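Local structure of VgrG protein (Vibrio cholerae, 4DTH) at residues Ala56-Lys62 against Thr88-Tyr94; Gln109-Leu114 against Arg139-Glu143. The protein carries an actin cross-linking toxin domain that binds ATP and magnesium and probably uses them to join G-actin monomers covalently. Residues are numbered along the deposited sequence.

Interaction 1. Residues Ala56-Lys62 against Thr88-Tyr94; sequences ALFMLTK and TVELVSY. With ATP (adenosine-5'-triphosphate), chain B.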
# COMPACT_ATOMS: atom_id res chain seq x y z
N ALA A 56 -0.57 -4.39 18.81
CA ALA A 56 0.07 -4.89 17.59
C ALA A 56 0.81 -3.75 16.87
O ALA A 56 0.21 -2.70 16.61
CB ALA A 56 -0.97 -5.53 16.68
N LEU A 57 2.12 -3.93 16.62
CA LEU A 57 2.96 -2.89 16.00
C LEU A 57 3.22 -3.11 14.52
O LEU A 57 3.08 -2.18 13.73
CB LEU A 57 4.27 -2.72 16.79
CG LEU A 57 4.12 -2.40 18.29
CD1 LEU A 57 5.45 -2.52 19.00
CD2 LEU A 57 3.49 -1.00 18.52
N PHE A 58 3.59 -4.34 14.14
CA PHE A 58 3.83 -4.67 12.74
C PHE A 58 3.74 -6.15 12.45
O PHE A 58 3.91 -6.98 13.35
CB PHE A 58 5.16 -4.08 12.21
CG PHE A 58 6.41 -4.64 12.85
CD1 PHE A 58 7.01 -5.78 12.34
CD2 PHE A 58 7.01 -3.99 13.92
CE1 PHE A 58 8.17 -6.30 12.93
CE2 PHE A 58 8.17 -4.50 14.50
CZ PHE A 58 8.76 -5.64 13.99
N MET A 59 3.51 -6.48 11.19
CA MET A 59 3.42 -7.86 10.74
C MET A 59 4.73 -8.29 10.11
O MET A 59 5.43 -7.48 9.49
CB MET A 59 2.31 -8.01 9.69
CG MET A 59 0.92 -7.73 10.21
SD MET A 59 -0.21 -7.79 8.81
CE MET A 59 -1.74 -7.45 9.59
N LEU A 60 5.04 -9.58 10.21
CA LEU A 60 6.19 -10.19 9.53
C LEU A 60 5.60 -10.87 8.30
O LEU A 60 4.73 -11.73 8.43
CB LEU A 60 6.88 -11.21 10.44
CG LEU A 60 7.92 -10.64 11.41
CD1 LEU A 60 7.27 -10.03 12.62
CD2 LEU A 60 8.87 -11.72 11.84
N THR A 61 6.03 -10.43 7.11
CA THR A 61 5.47 -10.98 5.88
C THR A 61 6.54 -11.41 4.89
O THR A 61 7.67 -10.88 4.91
CB THR A 61 4.53 -9.94 5.17
OG1 THR A 61 5.31 -8.89 4.59
CG2 THR A 61 3.46 -9.34 6.09
N LYS A 62 6.17 -12.31 3.97
CA LYS A 62 7.00 -12.64 2.83
C LYS A 62 6.67 -11.57 1.78
O LYS A 62 5.55 -11.05 1.75
CB LYS A 62 6.74 -14.07 2.30
CG LYS A 62 5.29 -14.40 1.91
CD LYS A 62 5.23 -15.70 1.11
CE LYS A 62 3.80 -16.15 0.92
NZ LYS A 62 3.70 -17.30 -0.02
N THR A 88 11.86 -12.40 0.19
CA THR A 88 12.43 -11.36 1.05
C THR A 88 11.39 -11.17 2.18
O THR A 88 10.23 -11.59 2.05
CB THR A 88 12.67 -10.06 0.28
OG1 THR A 88 11.43 -9.59 -0.27
CG2 THR A 88 13.72 -10.21 -0.82
N VAL A 89 11.82 -10.58 3.29
CA VAL A 89 10.96 -10.31 4.43
C VAL A 89 10.61 -8.83 4.43
O VAL A 89 11.48 -7.97 4.33
CB VAL A 89 11.60 -10.74 5.78
CG1 VAL A 89 10.81 -10.20 6.97
CG2 VAL A 89 11.72 -12.26 5.87
N GLU A 90 9.31 -8.54 4.57
CA GLU A 90 8.85 -7.17 4.66
C GLU A 90 8.10 -6.96 5.96
O GLU A 90 7.19 -7.74 6.29
CB GLU A 90 7.98 -6.82 3.45
CG GLU A 90 7.52 -5.37 3.45
CD GLU A 90 6.60 -5.04 2.30
OE1 GLU A 90 5.64 -5.81 2.07
OE2 GLU A 90 6.81 -4.00 1.64
N LEU A 91 8.48 -5.93 6.71
CA LEU A 91 7.83 -5.57 7.97
C LEU A 91 6.77 -4.52 7.63
O LEU A 91 7.08 -3.51 7.00
CB LEU A 91 8.83 -5.05 9.02
CG LEU A 91 10.07 -5.93 9.31
CD1 LEU A 91 10.86 -5.38 10.47
CD2 LEU A 91 9.68 -7.39 9.56
N VAL A 92 5.51 -4.84 7.95
CA VAL A 92 4.35 -4.00 7.57
C VAL A 92 3.66 -3.52 8.85
O VAL A 92 3.10 -4.33 9.58
CB VAL A 92 3.38 -4.79 6.64
CG1 VAL A 92 2.17 -3.94 6.26
CG2 VAL A 92 4.09 -5.29 5.38
N SER A 93 3.72 -2.22 9.13
CA SER A 93 3.14 -1.73 10.38
C SER A 93 1.62 -1.81 10.42
O SER A 93 0.96 -1.77 9.37
CB SER A 93 3.59 -0.30 10.67
OG SER A 93 2.92 0.65 9.85
N TYR A 94 1.08 -1.93 11.64
CA TYR A 94 -0.35 -1.77 11.89
C TYR A 94 -0.50 -0.25 11.87
O TYR A 94 0.32 0.45 12.48
CB TYR A 94 -0.75 -2.35 13.26
CG TYR A 94 -0.89 -3.85 13.20
CD1 TYR A 94 0.21 -4.68 13.33
CD2 TYR A 94 -2.13 -4.44 12.94
CE1 TYR A 94 0.09 -6.07 13.24
CE2 TYR A 94 -2.26 -5.83 12.84
CZ TYR A 94 -1.15 -6.64 13.00
OH TYR A 94 -1.25 -8.00 12.89
PG ATP B . -0.44 -3.93 -2.72
O1G ATP B . 0.14 -2.58 -2.99
O2G ATP B . -1.85 -4.03 -3.25
O3G ATP B . 0.37 -5.04 -3.34
PB ATP B . -0.92 -5.15 -0.15
O1B ATP B . -2.24 -5.68 -0.56
O2B ATP B . 0.07 -6.28 -0.12
O3B ATP B . -0.47 -4.12 -1.13
PA ATP B . -2.06 -3.61 1.93
O1A ATP B . -3.16 -3.37 0.97
O2A ATP B . -2.65 -4.34 3.14
O3A ATP B . -1.02 -4.47 1.30
O5' ATP B . -1.43 -2.19 2.36
C5' ATP B . -0.53 -2.21 3.48
C4' ATP B . -0.11 -0.82 3.89
O4' ATP B . -1.29 -0.01 4.18
C3' ATP B . 0.71 -0.80 5.18
O3' ATP B . 1.70 0.23 5.18
C2' ATP B . -0.36 -0.55 6.24
O2' ATP B . 0.15 -0.10 7.48
C1' ATP B . -1.18 0.49 5.50
N9 ATP B . -2.52 0.75 6.03
C8 ATP B . -3.54 -0.16 6.20
N7 ATP B . -4.64 0.37 6.69
C5 ATP B . -4.32 1.71 6.86
C6 ATP B . -5.05 2.82 7.33
N6 ATP B . -6.33 2.75 7.74
N1 ATP B . -4.43 4.02 7.35
C2 ATP B . -3.17 4.10 6.93
N3 ATP B . -2.38 3.14 6.47
C4 ATP B . -3.01 1.95 6.46
O HOH W 1 4.42 -8.11 2.04

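Interaction 2. Residues Gln109-Leu114 against Arg139-Glu143; sequences QAMLWL and RFVIE. With SO4 (sulfate ion), chain H.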
# COMPACT_ATOMS: atom_id res chain seq x y z
N GLN A 109 11.22 1.75 16.62
CA GLN A 109 12.08 1.08 17.60
C GLN A 109 11.91 -0.44 17.58
O GLN A 109 12.91 -1.18 17.63
CB GLN A 109 11.85 1.67 19.00
CG GLN A 109 12.46 3.07 19.12
CD GLN A 109 12.04 3.79 20.37
OE1 GLN A 109 10.93 4.32 20.47
NE2 GLN A 109 12.95 3.90 21.32
N ALA A 110 10.64 -0.92 17.46
CA ALA A 110 10.35 -2.36 17.41
C ALA A 110 10.93 -3.00 16.14
O ALA A 110 11.44 -4.11 16.20
CB ALA A 110 8.85 -2.60 17.48
N MET A 111 10.88 -2.27 15.01
CA MET A 111 11.46 -2.78 13.76
C MET A 111 12.97 -2.86 13.85
O MET A 111 13.55 -3.87 13.42
CB MET A 111 11.03 -1.91 12.58
CG MET A 111 9.60 -2.16 12.18
SD MET A 111 9.20 -1.32 10.64
CE MET A 111 7.46 -1.79 10.47
N LEU A 112 13.61 -1.83 14.43
CA LEU A 112 15.07 -1.83 14.61
C LEU A 112 15.50 -2.93 15.56
O LEU A 112 16.49 -3.61 15.29
CB LEU A 112 15.60 -0.46 15.05
CG LEU A 112 15.52 0.65 14.01
CD1 LEU A 112 15.63 2.01 14.66
CD2 LEU A 112 16.57 0.47 12.90
N TRP A 113 14.71 -3.16 16.63
CA TRP A 113 14.99 -4.24 17.58
C TRP A 113 14.91 -5.58 16.84
O TRP A 113 15.80 -6.42 17.02
CB TRP A 113 14.01 -4.24 18.78
CG TRP A 113 14.05 -5.56 19.52
CD1 TRP A 113 15.06 -6.00 20.32
CD2 TRP A 113 13.17 -6.67 19.34
NE1 TRP A 113 14.84 -7.31 20.69
CE2 TRP A 113 13.69 -7.75 20.09
CE3 TRP A 113 11.98 -6.87 18.62
CZ2 TRP A 113 13.06 -8.99 20.16
CZ3 TRP A 113 11.35 -8.10 18.69
CH2 TRP A 113 11.87 -9.14 19.47
N LEU A 114 13.84 -5.80 16.06
CA LEU A 114 13.68 -7.07 15.34
C LEU A 114 14.83 -7.33 14.37
O LEU A 114 15.30 -8.46 14.29
CB LEU A 114 12.30 -7.20 14.66
CG LEU A 114 12.06 -8.57 13.99
CD1 LEU A 114 12.02 -9.70 15.01
CD2 LEU A 114 10.80 -8.56 13.16
N ARG A 139 10.17 -4.78 26.16
CA ARG A 139 9.31 -3.86 25.39
C ARG A 139 8.49 -4.55 24.32
O ARG A 139 7.37 -4.13 24.05
CB ARG A 139 10.13 -2.74 24.70
CG ARG A 139 11.00 -1.88 25.60
CD ARG A 139 10.99 -0.42 25.19
NE ARG A 139 12.04 -0.06 24.25
CZ ARG A 139 11.88 0.81 23.24
NH1 ARG A 139 10.69 1.36 23.02
NH2 ARG A 139 12.89 1.10 22.44
N PHE A 140 9.10 -5.55 23.62
CA PHE A 140 8.51 -6.18 22.44
C PHE A 140 8.36 -7.69 22.52
O PHE A 140 9.17 -8.37 23.14
CB PHE A 140 9.31 -5.80 21.18
CG PHE A 140 9.67 -4.33 21.11
CD1 PHE A 140 8.67 -3.35 21.05
CD2 PHE A 140 11.00 -3.92 21.12
CE1 PHE A 140 9.00 -2.00 21.02
CE2 PHE A 140 11.33 -2.56 21.07
CZ PHE A 140 10.33 -1.61 21.01
N VAL A 141 7.30 -8.19 21.88
CA VAL A 141 6.95 -9.61 21.86
C VAL A 141 6.71 -10.07 20.43
O VAL A 141 5.95 -9.43 19.70
CB VAL A 141 5.69 -9.90 22.75
CG1 VAL A 141 5.24 -11.35 22.63
CG2 VAL A 141 5.93 -9.53 24.21
N ILE A 142 7.36 -11.18 20.03
CA ILE A 142 7.15 -11.79 18.73
C ILE A 142 6.09 -12.87 18.91
O ILE A 142 6.21 -13.69 19.82
CB ILE A 142 8.45 -12.45 18.14
CG1 ILE A 142 9.56 -11.42 17.90
CG2 ILE A 142 8.13 -13.21 16.84
CD1 ILE A 142 10.99 -12.08 17.62
N GLU A 143 5.10 -12.88 18.03
CA GLU A 143 4.08 -13.92 17.97
C GLU A 143 4.26 -14.56 16.60
O GLU A 143 4.42 -13.84 15.61
CB GLU A 143 2.67 -13.32 18.09
CG GLU A 143 2.34 -12.78 19.47
CD GLU A 143 1.97 -13.80 20.54
OE1 GLU A 143 1.84 -13.39 21.71
OE2 GLU A 143 1.82 -15.00 20.21
S SO4 H . 16.61 -10.20 22.17
O1 SO4 H . 17.81 -10.71 22.83
O2 SO4 H . 16.84 -10.12 20.70
O3 SO4 H . 15.50 -11.12 22.42
O4 SO4 H . 16.30 -8.85 22.69

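Interaction 1. Residues Ala56-Lys62 against Thr88-Tyr94
Two neighbouring antiparallel strands of the mixed central sheet form this buried contact, and it illustrates a general principle: the two faces of one ladder can serve different ends, here a nucleotide site and a hydrophobic core. The backbones alternate between hydrogen-bonded pairs (Met-59 with Val-92, Thr-61 with Glu-90) and non-hydrogen-bonded ones (Phe-58 with Ser-93, Leu-60 with Leu-91, Lys-62 with Val-89). Met-59 N donates to Val-92 O at 2.7 Å, and Val-92 N returns the bond to Met-59 O at 3.1 Å. Tyr-94 N reaches Leu-57 O at 2.9 Å, beside the classic beta bulge in which Leu-57 and Phe-58 both face Val-49 of the next strand.

Phe-58, Leu-60, Leu-91 and Val-89 share the largely apolar face, which also carries Ser-93 and Lys-62; there Phe-58 CE1 lies 3.8 Å from Leu-91 CD1 and the ring packs against helix 101-124. Met-59, Thr-61, Glu-90 and Val-92 occupy the ligand face, where Val-92 CG1 rests 3.6 Å from ATP C3' and Glu-90 is a magnesium ligand. The backbone carbonyl of Ser-93, whose side chain lies on the other face, accepts a hydrogen bond from ATP O2' (Ser-93 O to ATP O2' 2.6 Å). Tyr-94 covers the ladder's end, taking Ala-56 CB over its ring face and Met-59 in a Met-aromatic contact, while its hydroxyl is hydrogen-bonded to the backbone O of Pro-14. Water 1 donates to both Thr-61 OG1 (2.8 Å) and Glu-90 OE1 (2.6 Å).

Interaction 2. Residues Gln109-Leu114 against Arg139-Glu143
A helix laid across a strand is held here almost entirely by shape and apolar surface. Arg-139, just ahead of the strand, extends beside Gln-109 at the partly exposed margin. Phe-140 comes next and makes the largest contribution from its segment: Ala-110 CA sits over the ring face, 3.7 Å from the Phe-140 ring centroid in a CH-pi contact, and Phe-140 CB in turn lies over the Trp-113 six-membered ring. Val-141 points away from the helix, as the strand's alternation requires. Ile-142 faces it again, its CD1 touching both Trp-113 CH2 at 3.6 Å and Leu-114 CD1 at 3.7 Å. Glu-143 is out of the helix's reach and forms a salt bridge with Lys-50. Trp-113 NE1, meanwhile, donates to a sulfate ion, probably from the crystallisation liquor. Strand 140-144 pairs antiparallel with strand 45-51; the axes of segments 109-114 and 140-143 cross at 65°, while Ala-110 and Leu-114 also pack on Phe-58 of strand 56-68.

Overall arrangement
The pair shows how one sheet can join a buried ligand site to a more peripheral helix. The centre of interaction 1 lies about 12 Å from the chain's centre and the contact is almost wholly buried; that of interaction 2, about 22 Å from the chain's centre, is partly buried. Backbone hydrogen bonds dominate the first, side-chain packing the second. They meet directly, centres 11 Å apart: Phe-58 CE1 packs 3.5 Å from Leu-114 CD2, and Leu-57 CD1 lies 3.7 Å from Ala-110 CB. Strand 85-97 leads into helix 101-124, which covers strand 56-68 as well as strand 140-144; strand 45-51 lies between those two. ATP and magnesium belong to interaction 1, whereas the side chain of Ala-110 is about 13 Å from ATP.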